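Local coordinates for protein glial cell-derived neurotrophic factor (PDB 1AGQ) that acts as a secreted neurotrophic growth factor of the cystine-knot superfamily, probably supporting neurons by binding cell-surface receptors, at residues 78-81 / 82-86. Sequence-based numbering, arbitrary orientation.
Sequences TMYD and KILKN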
loop_
_atom_site.group_PDB
_atom_site.type_symbol
_atom_site.label_atom_id
_atom_site.label_comp_id
_atom_site.label_asym_id
_atom_site.label_seq_id
_atom_site.Cartn_x
_atom_site.Cartn_y
_atom_site.Cartn_z
ATOM N N THR B 78 -13.947 3.353 9.206
ATOM C CA THR B 78 -14.668 3.002 10.416
ATOM C C THR B 78 -16.053 3.630 10.382
ATOM O O THR B 78 -16.314 4.555 9.597
ATOM C CB THR B 78 -13.911 3.515 11.659
ATOM O OG1 THR B 78 -14.034 4.944 11.735
ATOM C CG2 THR B 78 -12.419 3.152 11.572
ATOM N N MET B 79 -16.932 3.126 11.231
ATOM C CA MET B 79 -18.281 3.655 11.330
ATOM C C MET B 79 -18.164 5.117 11.772
ATOM O O MET B 79 -18.890 6.002 11.320
ATOM C CB MET B 79 -19.054 2.875 12.387
ATOM C CG MET B 79 -20.460 3.375 12.578
ATOM S SD MET B 79 -21.239 3.607 10.982
ATOM C CE MET B 79 -22.143 2.055 10.836
ATOM N N TYR B 80 -17.243 5.348 12.696
ATOM C CA TYR B 80 -16.989 6.682 13.225
ATOM C C TYR B 80 -16.668 7.696 12.127
ATOM O O TYR B 80 -17.269 8.781 12.059
ATOM C CB TYR B 80 -15.846 6.587 14.241
ATOM C CG TYR B 80 -15.425 7.918 14.822
ATOM C CD1 TYR B 80 -16.182 8.548 15.816
ATOM C CD2 TYR B 80 -14.242 8.530 14.397
ATOM C CE1 TYR B 80 -15.758 9.774 16.375
ATOM C CE2 TYR B 80 -13.817 9.732 14.939
ATOM C CZ TYR B 80 -14.575 10.350 15.925
ATOM O OH TYR B 80 -14.126 11.534 16.450
ATOM N N ASP B 81 -15.734 7.352 11.247
ATOM C CA ASP B 81 -15.341 8.245 10.175
ATOM C C ASP B 81 -16.432 8.468 9.140
ATOM O O ASP B 81 -16.518 9.528 8.544
ATOM C CB ASP B 81 -14.072 7.713 9.522
ATOM C CG ASP B 81 -12.859 7.953 10.394
ATOM O OD1 ASP B 81 -12.674 9.118 10.808
ATOM O OD2 ASP B 81 -12.116 6.997 10.678
ATOM N N LYS B 82 -17.259 7.452 8.923
ATOM C CA LYS B 82 -18.359 7.575 7.969
ATOM C C LYS B 82 -19.329 8.606 8.519
ATOM O O LYS B 82 -19.855 9.448 7.786
ATOM C CB LYS B 82 -19.087 6.227 7.821
ATOM C CG LYS B 82 -18.402 5.251 6.852
ATOM C CD LYS B 82 -19.136 3.923 6.775
ATOM C CE LYS B 82 -18.339 2.897 5.977
ATOM N NZ LYS B 82 -17.318 2.227 6.829
ATOM N N ILE B 83 -19.567 8.523 9.820
ATOM C CA ILE B 83 -20.465 9.446 10.499
ATOM C C ILE B 83 -19.935 10.873 10.425
ATOM O O ILE B 83 -20.673 11.801 10.126
ATOM C CB ILE B 83 -20.672 9.006 11.958
ATOM C CG1 ILE B 83 -21.492 7.707 11.967
ATOM C CG2 ILE B 83 -21.410 10.129 12.768
ATOM C CD1 ILE B 83 -21.698 7.124 13.340
ATOM N N LEU B 84 -18.640 11.056 10.675
ATOM C CA LEU B 84 -18.037 12.385 10.574
ATOM C C LEU B 84 -18.217 13.009 9.188
ATOM O O LEU B 84 -18.514 14.203 9.060
ATOM C CB LEU B 84 -16.531 12.287 10.920
ATOM C CG LEU B 84 -16.177 12.172 12.402
ATOM C CD1 LEU B 84 -14.664 12.275 12.580
ATOM C CD2 LEU B 84 -16.856 13.273 13.196
ATOM N N LYS B 85 -18.042 12.198 8.148
ATOM C CA LYS B 85 -18.176 12.646 6.780
ATOM C C LYS B 85 -19.616 13.078 6.595
ATOM O O LYS B 85 -19.893 14.118 6.002
ATOM C CB LYS B 85 -17.867 11.499 5.815
ATOM C CG LYS B 85 -16.761 11.773 4.805
ATOM C CD LYS B 85 -16.184 10.460 4.264
ATOM C CE LYS B 85 -14.666 10.391 4.446
ATOM N NZ LYS B 85 -14.252 9.632 5.670
ATOM N N ASN B 86 -20.542 12.283 7.131
ATOM C CA ASN B 86 -21.967 12.625 6.973
ATOM C C ASN B 86 -22.368 13.896 7.756
ATOM O O ASN B 86 -23.154 14.718 7.266
ATOM C CB ASN B 86 -22.835 11.436 7.403
ATOM C CG ASN B 86 -22.651 10.208 6.496
ATOM O OD1 ASN B 86 -22.184 10.319 5.366
ATOM N ND2 ASN B 86 -23.022 9.033 7.004
HETATM O O HOH W 1 -14.109 11.409 8.072
#
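Leu84 lies over one face of the Tyr80 ring, its CG 4.2 Å above the ring plane and displaced toward the rim, while its CD1 comes within 3.6 Å of Tyr80 CE2 and also meets CZ. With CG anti to the backbone N (chi1 177°), the ring points outward from the helix and leans slightly toward its C-terminal end, where the CE2 side meets Leu84. One residue back, in the conformer modelled here, Met79 CG lies 4.0 Å from Ile83 CD1. Both pairs follow the helical bonds, with Leu84 N donating to Tyr80 O at 3.0 Å and Ile83 N to Met79 O.

Thr78 is the N-cap: in the conformer described, Asp81 N donates to its OG1 at 3.0 Å in a nearly straight bond (165°), and the same hydroxyl gives its proton to Asp81 OD2, reached from above the carboxylate plane. Asp81 O, besides accepting from Lys85 N, takes a bond from a water that in turn accepts from Lys85 NZ at 3.0 Å.

Tyr80 OH bonds to Cys69 N of the second subunit, and Asp81 OD1 forms a salt bridge with Arg104 of that subunit. Losing the ring to an alanine at Tyr80 is likely to leave one side of Leu84 without its cover and Cys69 N of the second subunit without this hydroxyl partner.

In this TGF-beta-like cystine-knot dimer, helix 79-89 thus packs against the second subunit: Ile83 on Phe66 in strand 63-70, which carries Cys69 of the Cys69-Cys132 disulfide, and Tyr80 on Pro105 in strand 103-108, whereas Leu84 meets Leu93 in the loop after its own helix.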